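Local coordinates for methylornithine synthase PylB (Methanosarcina barkeri, PDB 3T7V), which catalyses the radical-based isomerization of L-lysine to (3R)-3-methyl-D-ornithine, a step in pyrrolysine biosynthesis, using S-adenosylmethionine and a [4Fe-4S] cluster, at residues L223-V236 / I261-P275. Numbering follows the deposited sequence.
With MD0 (5-amino-D-isoleucine), chain D.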
loop_
_atom_site.group_PDB
_atom_site.type_symbol
_atom_site.label_atom_id
_atom_site.label_comp_id
_atom_site.label_asym_id
_atom_site.label_seq_id
_atom_site.Cartn_x
_atom_site.Cartn_y
_atom_site.Cartn_z
ATOM N N LEU A 223 -11.284 0.918 10.133
ATOM C CA LEU A 223 -10.393 -0.057 10.796
ATOM C C LEU A 223 -11.126 -1.393 11.108
ATOM O O LEU A 223 -10.575 -2.492 10.868
ATOM C CB LEU A 223 -9.815 0.506 12.127
ATOM C CG LEU A 223 -8.854 1.708 11.847
ATOM C CD1 LEU A 223 -8.594 2.462 13.174
ATOM C CD2 LEU A 223 -7.489 1.231 11.316
ATOM N N ARG A 224 -12.362 -1.303 11.623
ATOM C CA ARG A 224 -13.111 -2.486 11.927
ATOM C C ARG A 224 -13.469 -3.204 10.609
ATOM O O ARG A 224 -13.437 -4.442 10.545
ATOM C CB ARG A 224 -14.383 -2.145 12.723
ATOM C CG ARG A 224 -14.105 -1.594 14.110
ATOM C CD ARG A 224 -13.457 -2.681 14.918
ATOM N NE ARG A 224 -13.357 -2.196 16.306
ATOM C CZ ARG A 224 -12.430 -2.631 17.160
ATOM N NH1 ARG A 224 -11.562 -3.547 16.777
ATOM N NH2 ARG A 224 -12.367 -2.116 18.392
ATOM N N GLY A 225 -13.777 -2.459 9.529
ATOM C CA GLY A 225 -14.154 -3.045 8.198
ATOM C C GLY A 225 -12.987 -3.820 7.658
ATOM O O GLY A 225 -13.185 -4.956 7.132
ATOM N N MET A 226 -11.805 -3.251 7.777
ATOM C CA MET A 226 -10.553 -3.956 7.297
ATOM C C MET A 226 -10.312 -5.233 8.049
ATOM O O MET A 226 -9.841 -6.179 7.426
ATOM C CB MET A 226 -9.220 -3.091 7.349
ATOM C CG MET A 226 -9.103 -2.084 6.210
ATOM S SD MET A 226 -7.374 -1.532 5.855
ATOM C CE MET A 226 -7.388 -1.021 7.534
ATOM N N SER A 227 -10.616 -5.294 9.323
ATOM C CA SER A 227 -10.300 -6.447 10.129
ATOM C C SER A 227 -11.240 -7.602 9.791
ATOM O O SER A 227 -10.834 -8.750 9.901
ATOM C CB SER A 227 -10.370 -6.108 11.615
ATOM O OG SER A 227 -11.698 -5.883 11.984
ATOM N N THR A 228 -12.486 -7.329 9.386
ATOM C CA THR A 228 -13.489 -8.357 9.178
ATOM C C THR A 228 -13.044 -9.423 8.189
ATOM O O THR A 228 -13.298 -10.585 8.422
ATOM C CB THR A 228 -14.734 -7.721 8.623
ATOM O OG1 THR A 228 -15.294 -6.973 9.689
ATOM C CG2 THR A 228 -15.716 -8.804 8.175
ATOM N N ASN A 229 -12.310 -9.023 7.154
ATOM C CA ASN A 229 -11.865 -9.896 6.066
ATOM C C ASN A 229 -10.447 -10.564 6.223
ATOM O O ASN A 229 -9.964 -11.274 5.327
ATOM C CB ASN A 229 -11.961 -9.073 4.773
ATOM C CG ASN A 229 -13.240 -8.204 4.725
ATOM O OD1 ASN A 229 -13.192 -6.964 4.864
ATOM N ND2 ASN A 229 -14.396 -8.870 4.558
ATOM N N ASP A 230 -9.790 -10.368 7.358
ATOM C CA ASP A 230 -8.515 -11.060 7.646
ATOM C C ASP A 230 -7.413 -10.803 6.574
ATOM O O ASP A 230 -6.835 -11.716 5.963
ATOM C CB ASP A 230 -8.748 -12.584 7.839
ATOM C CG ASP A 230 -7.616 -13.272 8.572
ATOM O OD1 ASP A 230 -7.009 -12.637 9.463
ATOM O OD2 ASP A 230 -7.348 -14.472 8.272
ATOM N N PRO A 231 -7.144 -9.544 6.281
ATOM C CA PRO A 231 -6.123 -9.252 5.258
ATOM C C PRO A 231 -4.726 -9.601 5.765
ATOM O O PRO A 231 -4.427 -9.582 6.962
ATOM C CB PRO A 231 -6.258 -7.752 5.065
ATOM C CG PRO A 231 -6.735 -7.281 6.393
ATOM C CD PRO A 231 -7.655 -8.337 6.917
ATOM N N ASP A 232 -3.835 -9.890 4.818
ATOM C CA ASP A 232 -2.421 -10.195 5.121
ATOM C C ASP A 232 -1.547 -8.960 5.317
ATOM O O ASP A 232 -0.534 -9.004 6.007
ATOM C CB ASP A 232 -1.866 -11.088 4.014
ATOM C CG ASP A 232 -2.720 -12.319 3.846
ATOM O OD1 ASP A 232 -2.499 -13.244 4.655
ATOM O OD2 ASP A 232 -3.711 -12.355 3.020
ATOM N N MET A 233 -1.985 -7.835 4.747
ATOM C CA MET A 233 -1.278 -6.574 4.771
ATOM C C MET A 233 -2.364 -5.508 4.848
ATOM O O MET A 233 -3.424 -5.619 4.213
ATOM C CB MET A 233 -0.417 -6.412 3.486
ATOM C CG MET A 233 0.395 -5.141 3.473
ATOM S SD MET A 233 1.552 -5.276 2.097
ATOM C CE MET A 233 2.319 -3.711 2.195
ATOM N N VAL A 234 -2.099 -4.510 5.701
ATOM C CA VAL A 234 -3.073 -3.397 5.877
ATOM C C VAL A 234 -2.277 -2.118 5.816
ATOM O O VAL A 234 -1.169 -1.988 6.377
ATOM C CB VAL A 234 -3.820 -3.449 7.247
ATOM C CG1 VAL A 234 -4.799 -4.659 7.218
ATOM C CG2 VAL A 234 -2.840 -3.612 8.386
ATOM N N ARG A 235 -2.856 -1.149 5.133
ATOM C CA ARG A 235 -2.184 0.146 4.994
ATOM C C ARG A 235 -3.071 1.330 5.234
ATOM O O ARG A 235 -4.319 1.261 5.124
ATOM C CB ARG A 235 -1.467 0.253 3.668
ATOM C CG ARG A 235 -2.303 0.605 2.563
ATOM C CD ARG A 235 -1.522 1.265 1.369
ATOM N NE ARG A 235 -0.475 0.351 0.861
ATOM C CZ ARG A 235 0.578 0.758 0.157
ATOM N NH1 ARG A 235 0.755 2.073 -0.099
ATOM N NH2 ARG A 235 1.472 -0.133 -0.233
ATOM N N VAL A 236 -2.405 2.435 5.526
ATOM C CA VAL A 236 -3.081 3.750 5.495
ATOM C C VAL A 236 -2.202 4.684 4.683
ATOM O O VAL A 236 -0.962 4.649 4.810
ATOM C CB VAL A 236 -3.393 4.240 6.930
ATOM C CG1 VAL A 236 -2.082 4.166 7.749
ATOM C CG2 VAL A 236 -3.940 5.656 6.886
ATOM N N ILE A 261 -2.336 6.381 12.693
ATOM C CA ILE A 261 -3.123 5.250 12.278
ATOM C C ILE A 261 -2.240 4.036 12.018
ATOM O O ILE A 261 -2.642 2.913 12.255
ATOM C CB ILE A 261 -3.964 5.582 11.035
ATOM C CG1 ILE A 261 -5.041 6.651 11.451
ATOM C CG2 ILE A 261 -4.686 4.361 10.409
ATOM C CD1 ILE A 261 -5.632 7.277 10.234
ATOM N N ILE A 262 -1.001 4.255 11.529
ATOM C CA ILE A 262 -0.019 3.116 11.413
ATOM C C ILE A 262 0.177 2.427 12.767
ATOM O O ILE A 262 0.175 1.205 12.864
ATOM C CB ILE A 262 1.313 3.545 10.795
ATOM C CG1 ILE A 262 1.150 3.823 9.316
ATOM C CG2 ILE A 262 2.370 2.474 11.041
ATOM C CD1 ILE A 262 2.371 4.499 8.727
ATOM N N SER A 263 0.358 3.285 13.806
ATOM C CA SER A 263 0.555 2.673 15.138
ATOM C C SER A 263 -0.689 1.928 15.588
ATOM O O SER A 263 -0.585 0.833 16.112
ATOM C CB SER A 263 0.883 3.728 16.161
ATOM O OG SER A 263 2.083 4.396 15.817
ATOM N N VAL A 264 -1.875 2.489 15.338
ATOM C CA VAL A 264 -3.095 1.788 15.722
ATOM C C VAL A 264 -3.227 0.488 14.916
ATOM O O VAL A 264 -3.608 -0.568 15.457
ATOM C CB VAL A 264 -4.318 2.722 15.481
ATOM C CG1 VAL A 264 -5.591 1.923 15.631
ATOM C CG2 VAL A 264 -4.286 3.834 16.554
ATOM N N LEU A 265 -2.870 0.512 13.610
ATOM C CA LEU A 265 -2.933 -0.738 12.821
ATOM C C LEU A 265 -1.992 -1.781 13.396
ATOM O O LEU A 265 -2.292 -2.979 13.349
ATOM C CB LEU A 265 -2.470 -0.466 11.342
ATOM C CG LEU A 265 -3.597 0.224 10.519
ATOM C CD1 LEU A 265 -2.984 0.666 9.145
ATOM C CD2 LEU A 265 -4.796 -0.658 10.275
ATOM N N ARG A 266 -0.818 -1.334 13.826
ATOM C CA ARG A 266 0.139 -2.333 14.412
ATOM C C ARG A 266 -0.429 -2.931 15.705
ATOM O O ARG A 266 -0.217 -4.137 15.978
ATOM C CB ARG A 266 1.479 -1.683 14.665
ATOM C CG ARG A 266 2.547 -2.548 15.364
ATOM C CD ARG A 266 2.783 -3.858 14.622
ATOM N NE ARG A 266 3.435 -3.600 13.346
ATOM C CZ ARG A 266 3.451 -4.468 12.326
ATOM N NH1 ARG A 266 2.869 -5.640 12.392
ATOM N NH2 ARG A 266 3.979 -4.085 11.154
ATOM N N LEU A 267 -1.170 -2.102 16.432
ATOM C CA LEU A 267 -1.689 -2.612 17.687
ATOM C C LEU A 267 -2.902 -3.519 17.435
ATOM O O LEU A 267 -3.225 -4.348 18.250
ATOM C CB LEU A 267 -2.028 -1.430 18.625
ATOM C CG LEU A 267 -0.813 -0.579 19.075
ATOM C CD1 LEU A 267 -1.223 0.647 19.900
ATOM C CD2 LEU A 267 0.137 -1.411 19.906
ATOM N N MET A 268 -3.645 -3.284 16.348
ATOM C CA MET A 268 -4.782 -4.094 15.933
ATOM C C MET A 268 -4.415 -5.359 15.145
ATOM O O MET A 268 -5.146 -6.339 15.213
ATOM C CB MET A 268 -5.752 -3.303 15.026
ATOM C CG MET A 268 -6.466 -2.210 15.797
ATOM S SD MET A 268 -7.647 -1.427 14.617
ATOM C CE MET A 268 -8.821 -2.793 14.263
ATOM N N PHE A 269 -3.369 -5.291 14.303
ATOM C CA PHE A 269 -2.939 -6.373 13.466
ATOM C C PHE A 269 -1.454 -6.653 13.743
ATOM O O PHE A 269 -0.543 -6.411 12.905
ATOM C CB PHE A 269 -3.055 -5.933 11.987
ATOM C CG PHE A 269 -4.445 -5.552 11.575
ATOM C CD1 PHE A 269 -4.901 -4.249 11.591
ATOM C CD2 PHE A 269 -5.308 -6.559 11.025
ATOM C CE1 PHE A 269 -6.233 -3.906 11.201
ATOM C CE2 PHE A 269 -6.608 -6.217 10.641
ATOM C CZ PHE A 269 -7.079 -4.900 10.715
ATOM N N PRO A 270 -1.121 -7.118 14.932
ATOM C CA PRO A 270 0.234 -7.131 15.398
ATOM C C PRO A 270 1.181 -7.986 14.516
ATOM O O PRO A 270 2.366 -7.656 14.412
ATOM C CB PRO A 270 0.146 -7.657 16.841
ATOM C CG PRO A 270 -1.205 -8.280 16.883
ATOM C CD PRO A 270 -2.082 -7.497 15.980
ATOM N N LYS A 271 0.635 -9.029 13.888
ATOM C CA LYS A 271 1.471 -9.983 13.144
ATOM C C LYS A 271 1.490 -9.681 11.656
ATOM O O LYS A 271 2.051 -10.500 10.891
ATOM C CB LYS A 271 0.915 -11.391 13.348
ATOM C CG LYS A 271 1.058 -11.846 14.814
ATOM C CD LYS A 271 0.407 -13.227 15.076
ATOM C CE LYS A 271 0.396 -13.595 16.554
ATOM N NZ LYS A 271 0.106 -15.047 16.767
ATOM N N ARG A 272 0.827 -8.579 11.222
ATOM C CA ARG A 272 0.615 -8.401 9.747
ATOM C C ARG A 272 1.663 -7.454 9.157
ATOM O O ARG A 272 2.454 -6.833 9.843
ATOM C CB ARG A 272 -0.823 -7.926 9.476
ATOM C CG ARG A 272 -1.873 -8.930 10.058
ATOM C CD ARG A 272 -1.748 -10.264 9.339
ATOM N NE ARG A 272 -2.841 -11.165 9.616
ATOM C CZ ARG A 272 -3.080 -12.286 8.938
ATOM N NH1 ARG A 272 -2.291 -12.652 7.942
ATOM N NH2 ARG A 272 -4.118 -13.037 9.270
ATOM N N LEU A 273 1.717 -7.392 7.830
ATOM C CA LEU A 273 2.527 -6.443 7.128
ATOM C C LEU A 273 1.848 -5.094 7.115
ATOM O O LEU A 273 0.616 -5.033 6.875
ATOM C CB LEU A 273 2.707 -6.913 5.670
ATOM C CG LEU A 273 3.511 -8.225 5.554
ATOM C CD1 LEU A 273 3.447 -8.687 4.098
ATOM C CD2 LEU A 273 4.909 -7.997 5.983
ATOM N N ILE A 274 2.591 -4.016 7.371
ATOM C CA ILE A 274 2.055 -2.646 7.330
ATOM C C ILE A 274 3.096 -1.808 6.661
ATOM O O ILE A 274 4.257 -1.755 7.148
ATOM C CB ILE A 274 1.800 -2.064 8.742
ATOM C CG1 ILE A 274 0.872 -3.012 9.492
ATOM C CG2 ILE A 274 1.283 -0.616 8.655
ATOM C CD1 ILE A 274 0.568 -2.610 10.979
ATOM N N PRO A 275 2.777 -1.151 5.530
ATOM C CA PRO A 275 3.774 -0.435 4.729
ATOM C C PRO A 275 4.161 0.892 5.213
ATOM O O PRO A 275 3.298 1.669 5.777
ATOM C CB PRO A 275 3.137 -0.365 3.349
ATOM C CG PRO A 275 1.707 -0.428 3.542
ATOM C CD PRO A 275 1.487 -1.243 4.825
HETATM C C MD0 D . 2.745 2.539 -2.708
HETATM N N MD0 D . 2.917 3.962 -4.668
HETATM O O MD0 D . 3.036 1.435 -2.204
HETATM C CA MD0 D . 2.546 2.636 -4.186
HETATM C CB MD0 D . 1.063 2.326 -4.557
HETATM C CD MD0 D . -0.422 0.244 -4.943
HETATM N NE MD0 D . -0.575 -1.158 -4.577
HETATM C CG MD0 D . 0.778 0.836 -4.209
HETATM C CG2 MD0 D . 0.028 3.236 -3.845
HETATM O OXT MD0 D . 2.614 3.573 -2.041
HETATM O O HOH W 1 0.620 -11.409 6.976
HETATM O O HOH W 2 0.469 2.204 6.034
#
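Val234 sets its CG1 methyl over the centre of the Phe269 ring, 4.1 Å from the centroid and 6° off the normal, a textbook CH-pi contact. With CG of Phe269 turned away from its carbonyl carbon (chi1 -60°), the ring reaches back to helix 223-228, where CZ meets Ser227 CB at 3.6 Å. Leu223 enters helix 261-268 as a knob among Ile261, Val264, Leu265 and Met268; its CD2 presses on Leu265 CD2 at a tight 3.5 Å. Val236 rests against Ile261, Ile262 and Leu265, its CG1 3.6 Å from Ile262 CG1.

At the far end, Arg272 joins two acids of the loop: NH2 to Asp230 OD1 at 2.9 Å and, in the longer salt bridge, NH1 to Asp232 OD1 at 3.3 Å, each carboxylate turned steeply against the guanidinium, while Pro231 O lies over one face. Asp232 OD2 accepts from Val204 N on the neighbouring strand. A leucine here in place of Arg272 would probably leave Asp230 OD1 without its cationic mate and Asp232 OD1 without its NH1 partner. Beside this network, Val234 N donates to Leu273 O at 3.0 Å, where Met233 and Leu273 form a single bridge.

Residues 273-275 also bring Pro275 CG over a guanidinium face of Arg235, whose NH1 and NH2 donate to OXT and O of the bound 5-amino-D-isoleucine, while Glu205 pairs with NE. That grip belongs to this enzyme; helices 216-228 and 258-268 packed against parallel strand 233-238 typify the radical SAM TIM-barrel core.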